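Local coordinates for protein thiaminase-I (Naegleria gruberi, PDB 4HCW) that is an enzyme of the thiaminase family, with a fold resembling that of periplasmic binding proteins, at residues Lys7-Gly12 with Lys277-Val282; Pro63-Thr68 with Asp263-Asn268; Thr68-Leu73 with Ser102-Val107. One frame throughout, in Å; residues are numbered along the deposited sequence.

Interaction 1. Residues Lys7-Gly12 with Lys277-Val282; sequences KTLTVG and KVAVEV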
# COMPACT_ATOMS: atom_id res chain seq x y z
N LYS A 7 26.29 -2.14 -20.99
CA LYS A 7 26.06 -1.59 -19.65
C LYS A 7 24.64 -1.05 -19.51
O LYS A 7 24.39 0.14 -19.71
N THR A 8 23.71 -1.94 -19.18
CA THR A 8 22.30 -1.57 -19.03
C THR A 8 21.82 -1.83 -17.61
O THR A 8 22.39 -2.64 -16.89
CB THR A 8 21.41 -2.35 -20.01
OG1 THR A 8 21.37 -3.74 -19.64
CG2 THR A 8 21.93 -2.23 -21.44
N LEU A 9 20.75 -1.14 -17.22
CA LEU A 9 20.19 -1.28 -15.88
C LEU A 9 18.71 -1.67 -15.94
O LEU A 9 17.89 -0.93 -16.48
CB LEU A 9 20.36 0.01 -15.09
CG LEU A 9 19.92 -0.01 -13.62
CD1 LEU A 9 20.87 -0.86 -12.79
CD2 LEU A 9 19.83 1.40 -13.06
N THR A 10 18.38 -2.83 -15.38
CA THR A 10 17.00 -3.29 -15.35
C THR A 10 16.26 -2.78 -14.11
O THR A 10 16.71 -2.98 -12.98
CB THR A 10 16.91 -4.83 -15.39
OG1 THR A 10 17.68 -5.39 -14.32
CG2 THR A 10 17.44 -5.36 -16.72
N VAL A 11 15.13 -2.11 -14.33
CA VAL A 11 14.34 -1.57 -13.24
C VAL A 11 12.95 -2.20 -13.19
O VAL A 11 12.21 -2.16 -14.17
CB VAL A 11 14.19 -0.04 -13.35
CG1 VAL A 11 13.37 0.50 -12.19
CG2 VAL A 11 15.56 0.62 -13.39
N GLY A 12 12.61 -2.78 -12.04
CA GLY A 12 11.30 -3.38 -11.85
C GLY A 12 10.35 -2.46 -11.12
O GLY A 12 10.43 -2.31 -9.90
N LYS A 277 25.82 3.01 -8.02
CA LYS A 277 25.67 4.46 -8.07
C LYS A 277 24.63 4.92 -9.09
O LYS A 277 23.93 5.91 -8.86
CB LYS A 277 27.01 5.15 -8.36
N VAL A 278 24.55 4.22 -10.21
CA VAL A 278 23.59 4.57 -11.26
C VAL A 278 22.16 4.31 -10.78
O VAL A 278 21.24 5.09 -11.07
CB VAL A 278 23.85 3.78 -12.55
CG1 VAL A 278 22.85 4.17 -13.64
CG2 VAL A 278 25.27 4.02 -13.04
N ALA A 279 21.98 3.22 -10.05
CA ALA A 279 20.67 2.85 -9.52
C ALA A 279 20.11 3.92 -8.60
O ALA A 279 18.92 4.25 -8.67
CB ALA A 279 20.76 1.51 -8.79
N VAL A 280 20.96 4.48 -7.74
CA VAL A 280 20.55 5.54 -6.82
C VAL A 280 20.06 6.79 -7.57
O VAL A 280 19.15 7.47 -7.11
CB VAL A 280 21.69 5.93 -5.85
CG1 VAL A 280 21.23 7.00 -4.87
CG2 VAL A 280 22.18 4.71 -5.08
N GLU A 281 20.67 7.07 -8.71
CA GLU A 281 20.25 8.20 -9.54
C GLU A 281 18.85 7.95 -10.11
O GLU A 281 18.00 8.84 -10.08
CB GLU A 281 21.24 8.46 -10.67
N VAL A 282 18.63 6.75 -10.63
CA VAL A 282 17.34 6.38 -11.19
C VAL A 282 16.27 6.47 -10.11
O VAL A 282 15.17 6.98 -10.33
CB VAL A 282 17.35 4.96 -11.79
CG1 VAL A 282 15.96 4.58 -12.27
CG2 VAL A 282 18.35 4.88 -12.93
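Leu9 of strand 8-13 reaches the surface of helix 275-288 and meets Val278, Ala279 and Val282 with a single methyl, CD2. Its conformation accounts for this. CG is anti to the backbone N (chi1 -175°), and with chi2 at 70° CD2 is the branch that lies anti to CA, at the far end of an extended side chain. From there CD2 lies 3.8 Å from Val282 CG2, its closest partner across the contact. The same methyl is 3.9 Å from Ala279 CA. On Val278 it meets CG1, at 4.1 Å from Leu9 CD2. It therefore touches the helix at three positions of one side, the backbone of Ala279 included, and the CB of Ala279 is a slightly longer 4.4 Å from CD2.

Val282 divides its two methyls between two strand residues. CG2, beside its own backbone N, takes Leu9, while CG1, anti to that N, comes to 4.1 Å from Val11 CG2. In both pairs the side chains slide past each other in opposite directions. Leu9 and Val11 are alternate residues of strand 8-13 and so point to the same side; Val278 and Val282 are one helical turn apart, which puts both on the side turned to the strand. The contact is wholly apolar. The axes are 9.9 Å apart and cross at -46°, a separation suited to a helix lying on a sheet.

Helix 275-288 thus covers one face of a strand that has parallel neighbours, strands 44-50 and 65-69. The helix also reaches beyond strand 8-13: Val278 touches Tyr44 and Val282 touches Tyr48. Within the sheet, Val11 packs on Ile46 of strand 44-50, and Leu9 touches Asp64, just before strand 65-69.

Interaction 2. Residues Pro63-Thr68 with Asp263-Asn268; sequences PDVFST and DVLALN
Phe66 and Ala266 form the hydrogen-bonded pair at the middle of an antiparallel ladder, with Phe66 N to Ala266 O and Ala266 N to Phe66 O both 2.8 Å. Each donor lies nearly along the C=O axis of its acceptor. Thr68 and Val264 repeat the pattern, Val264 N reaching Thr68 O at 2.7 Å, but here the donors are tilted out of the carbonyl planes. Asn268 N adds a fifth backbone bond, 2.6 Å to Asp64 O and almost straight (174° at the hydrogen). Between these lie the non-hydrogen-bonded pairs Val65 with Leu267 and Ser67 with Leu265, where CA-H...O contacts, bent at the hydrogen, reach carbonyls of the other segment.

The Phe66 ring folds back over its own pairing partner. Its CG sits between the backbone N and carbonyl carbon (chi1 53°), and one ring face lies over Ala266 O, offset toward the rim. CE1 comes to 4.0 Å from Ala266 CB, and Pro63 O and Thr68 CG2 lie at the ring edge. On the other face of the sheet Leu265 CD2 leans toward Ser67 CB, at 3.7 Å.

Outside the ladder, Phe51 meets the Phe66 ring with the planes at about 45°. Ser67 OG is hydrogen-bonded to Gln116 OE1, and Leu265 and Leu267 pack on Ile283 of helix 275-288. At the Asp64-Asn268 end of the pairing Asp64 OD2 makes a salt bridge to Lys275, while Asn268 OD1 accepts from Asn270 N and ND2 gives a weak bond to Pro63 O at 3.3 Å.

One face carries Phe66, Thr68, Val264 and Ala266; the other carries Val65, Ser67, Leu265 and Leu267. Five main-chain bonds hold the segments together but do not themselves select the register, which probably depends on side chains such as the Phe66 ring over Ala266.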
# COMPACT_ATOMS: atom_id res chain seq x y z
N PRO A 63 15.42 -8.34 -10.42
CA PRO A 63 16.16 -7.49 -11.36
C PRO A 63 17.26 -6.72 -10.64
O PRO A 63 17.50 -6.96 -9.46
CB PRO A 63 15.09 -6.51 -11.87
CG PRO A 63 13.77 -7.12 -11.49
CD PRO A 63 14.04 -7.86 -10.23
N ASP A 64 17.92 -5.80 -11.35
CA ASP A 64 18.97 -4.98 -10.75
C ASP A 64 18.39 -4.12 -9.63
O ASP A 64 18.91 -4.10 -8.51
CB ASP A 64 19.62 -4.08 -11.80
CG ASP A 64 20.49 -4.86 -12.77
OD1 ASP A 64 21.12 -5.85 -12.34
OD2 ASP A 64 20.53 -4.49 -13.96
N VAL A 65 17.31 -3.41 -9.94
CA VAL A 65 16.59 -2.61 -8.95
C VAL A 65 15.09 -2.82 -9.13
O VAL A 65 14.57 -2.73 -10.24
CB VAL A 65 16.96 -1.11 -9.07
CG1 VAL A 65 17.24 -0.74 -10.51
CG2 VAL A 65 15.86 -0.24 -8.47
N PHE A 66 14.41 -3.12 -8.03
CA PHE A 66 13.00 -3.47 -8.08
C PHE A 66 12.19 -2.78 -6.98
O PHE A 66 12.72 -2.43 -5.93
CB PHE A 66 12.84 -4.99 -7.96
CG PHE A 66 13.54 -5.58 -6.77
CD1 PHE A 66 12.90 -5.66 -5.55
CD2 PHE A 66 14.83 -6.05 -6.88
CE1 PHE A 66 13.54 -6.20 -4.45
CE2 PHE A 66 15.48 -6.59 -5.78
CZ PHE A 66 14.83 -6.67 -4.57
N SER A 67 10.90 -2.60 -7.24
CA SER A 67 9.98 -2.07 -6.24
C SER A 67 9.08 -3.18 -5.72
O SER A 67 8.36 -3.81 -6.49
CB SER A 67 9.14 -0.94 -6.83
OG SER A 67 8.28 -0.39 -5.85
N THR A 68 9.14 -3.43 -4.42
CA THR A 68 8.35 -4.50 -3.82
C THR A 68 7.58 -4.02 -2.60
O THR A 68 7.98 -3.06 -1.93
CB THR A 68 9.24 -5.68 -3.39
OG1 THR A 68 8.45 -6.64 -2.67
CG2 THR A 68 10.38 -5.20 -2.51
N ASP A 263 5.42 0.48 -0.42
CA ASP A 263 6.19 -0.07 -1.52
C ASP A 263 7.61 0.48 -1.46
O ASP A 263 7.82 1.68 -1.30
CB ASP A 263 5.54 0.27 -2.86
CG ASP A 263 4.18 -0.38 -3.03
OD1 ASP A 263 4.03 -1.54 -2.59
OD2 ASP A 263 3.28 0.26 -3.60
N VAL A 264 8.59 -0.41 -1.58
CA VAL A 264 9.98 -0.04 -1.37
C VAL A 264 10.87 -0.36 -2.57
O VAL A 264 10.88 -1.49 -3.07
CB VAL A 264 10.56 -0.72 -0.11
CG1 VAL A 264 12.05 -0.51 -0.02
CG2 VAL A 264 9.86 -0.20 1.14
N LEU A 265 11.61 0.64 -3.03
CA LEU A 265 12.61 0.45 -4.08
C LEU A 265 13.89 -0.11 -3.49
O LEU A 265 14.50 0.49 -2.60
CB LEU A 265 12.90 1.78 -4.78
CG LEU A 265 11.87 2.28 -5.79
CD1 LEU A 265 12.10 3.74 -6.11
CD2 LEU A 265 11.93 1.44 -7.06
N ALA A 266 14.31 -1.27 -3.98
CA ALA A 266 15.53 -1.91 -3.49
C ALA A 266 16.39 -2.39 -4.65
O ALA A 266 15.90 -2.59 -5.76
CB ALA A 266 15.18 -3.07 -2.57
N LEU A 267 17.68 -2.56 -4.39
CA LEU A 267 18.61 -3.03 -5.42
C LEU A 267 19.10 -4.44 -5.12
O LEU A 267 19.21 -4.84 -3.97
CB LEU A 267 19.80 -2.07 -5.56
CG LEU A 267 20.05 -1.04 -4.46
CD1 LEU A 267 21.53 -0.73 -4.36
CD2 LEU A 267 19.26 0.23 -4.73
N ASN A 268 19.39 -5.18 -6.18
CA ASN A 268 19.91 -6.54 -6.05
C ASN A 268 21.27 -6.53 -5.36
O ASN A 268 22.06 -5.60 -5.53
CB ASN A 268 20.01 -7.21 -7.42
CG ASN A 268 20.06 -8.73 -7.32
OD1 ASN A 268 20.70 -9.28 -6.43
ND2 ASN A 268 19.38 -9.40 -8.24

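Interaction 3. Residues Thr68-Leu73 with Ser102-Val107; sequences TDSIFL and SSSASV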
# COMPACT_ATOMS: atom_id res chain seq x y z
N THR A 68 9.14 -3.43 -4.42
CA THR A 68 8.35 -4.50 -3.82
C THR A 68 7.58 -4.02 -2.60
O THR A 68 7.98 -3.06 -1.93
CB THR A 68 9.24 -5.68 -3.39
OG1 THR A 68 8.45 -6.64 -2.67
CG2 THR A 68 10.38 -5.20 -2.51
N ASP A 69 6.47 -4.68 -2.31
CA ASP A 69 5.72 -4.42 -1.09
C ASP A 69 6.58 -4.85 0.09
O ASP A 69 7.24 -5.89 0.04
CB ASP A 69 4.40 -5.19 -1.10
CG ASP A 69 3.42 -4.71 -0.04
OD1 ASP A 69 3.87 -4.27 1.04
OD2 ASP A 69 2.20 -4.79 -0.29
N SER A 70 6.57 -4.05 1.15
CA SER A 70 7.37 -4.35 2.33
C SER A 70 6.81 -5.53 3.12
O SER A 70 7.44 -6.00 4.07
CB SER A 70 7.48 -3.11 3.23
OG SER A 70 6.20 -2.62 3.59
N ILE A 71 5.64 -6.01 2.71
CA ILE A 71 5.01 -7.15 3.36
C ILE A 71 5.81 -8.43 3.11
O ILE A 71 5.71 -9.40 3.86
CB ILE A 71 3.55 -7.34 2.89
CG1 ILE A 71 2.78 -8.25 3.86
CG2 ILE A 71 3.49 -7.88 1.47
CD1 ILE A 71 1.32 -8.41 3.51
N PHE A 72 6.61 -8.42 2.05
CA PHE A 72 7.44 -9.58 1.70
C PHE A 72 8.92 -9.24 1.81
O PHE A 72 9.77 -10.02 1.38
CB PHE A 72 7.12 -10.05 0.28
CG PHE A 72 5.71 -10.54 0.11
CD1 PHE A 72 5.07 -11.21 1.13
CD2 PHE A 72 5.04 -10.34 -1.08
CE1 PHE A 72 3.77 -11.66 0.98
CE2 PHE A 72 3.74 -10.79 -1.25
CZ PHE A 72 3.11 -11.45 -0.22
N LEU A 73 9.22 -8.09 2.40
CA LEU A 73 10.60 -7.63 2.52
C LEU A 73 11.51 -8.53 3.37
O LEU A 73 12.58 -8.92 2.90
CB LEU A 73 10.66 -6.17 2.99
CG LEU A 73 12.05 -5.52 2.96
CD1 LEU A 73 12.61 -5.53 1.54
CD2 LEU A 73 11.99 -4.10 3.50
N SER A 102 10.03 4.32 7.67
CA SER A 102 11.43 3.90 7.77
C SER A 102 11.55 2.52 8.41
O SER A 102 12.44 1.74 8.07
CB SER A 102 12.24 4.92 8.56
OG SER A 102 11.66 5.16 9.83
N SER A 103 10.64 2.22 9.34
CA SER A 103 10.64 0.93 10.02
C SER A 103 10.25 -0.20 9.07
O SER A 103 10.75 -1.32 9.17
CB SER A 103 9.69 0.95 11.22
OG SER A 103 10.10 1.90 12.18
N SER A 104 9.34 0.10 8.14
CA SER A 104 8.86 -0.89 7.19
C SER A 104 9.94 -1.25 6.17
O SER A 104 9.87 -2.31 5.54
CB SER A 104 7.62 -0.37 6.46
OG SER A 104 7.93 0.72 5.62
N ALA A 105 10.93 -0.38 6.02
CA ALA A 105 12.00 -0.60 5.06
C ALA A 105 13.23 -1.22 5.72
O ALA A 105 14.13 -1.71 5.04
CB ALA A 105 12.37 0.70 4.37
N SER A 106 13.27 -1.19 7.05
CA SER A 106 14.41 -1.71 7.79
C SER A 106 14.17 -3.16 8.23
O SER A 106 13.12 -3.49 8.78
CB SER A 106 14.71 -0.84 9.01
OG SER A 106 13.64 -0.86 9.94
N VAL A 107 15.16 -4.01 7.98
CA VAL A 107 15.09 -5.41 8.39
C VAL A 107 16.26 -5.76 9.29
O VAL A 107 17.42 -5.73 8.87
CB VAL A 107 15.08 -6.35 7.17
CG1 VAL A 107 15.07 -7.80 7.62
CG2 VAL A 107 13.89 -6.06 6.27
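Ser70 and Ser104, whose CA atoms are 6.1 Å apart, bring the turn after strand 65-69 up to the end of helix 99-105. That turn is an Asx turn: Asp69 OD1 accepts from Ile71 N at 3.0 Å, approached from above the carboxylate plane. Asp69 O takes two further donors from opposite faces of its plane, Thr68 OG1 and Phe72 N, and Phe72 is the N-cap of the helix starting at Leu73. The chain is thereby folded so that Ser70 and Leu73 both turn toward 102-107.

Ser70 approaches with CB, 3.4 Å from Ser104 O, while its OG lies 3.9 Å from Ser104 CB. The two serine hydroxyls are linked indirectly, each hydrogen-bonded to Thr262 OG1 of strand 260-267; Ser104 OG also pairs with Val101 O in its own helix. Val335 of strand 335-338 also touches both serines. Leu73 has CG anti to the backbone N (chi1 -172°), and chi2 at 59° leaves CD2 the branch anti to CA, extended against two main-chain carbonyls, those of Ser104 and Ala105. Leu73 and Val107 cross obliquely, Leu73 CG lying 3.8 Å from Val107 CG2.

How the interactions relate
All three contacts are buried, but they lie at different distances from the middle of the chain: interaction 1 is centred about 24 Å from the chain centre, interaction 2 about 15 Å and interaction 3 about 11 Å. One sheet relates them. Interactions 1 and 2 use its neighbouring strands 8-13 and 65-69, joined where Gly12 N probably bonds to Val65 O, at 2.7 Å; strand 260-267 of interaction 2 also leads on to the helix of interaction 1. Interactions 2 and 3 share Thr68, and Val264 CG2 packs on Ala105 CB. The chemistry changes along the way: aliphatic helix-on-sheet packing, then main-chain strand pairing, then a turn meeting a helix end through mixed serine, carbonyl and aliphatic contacts.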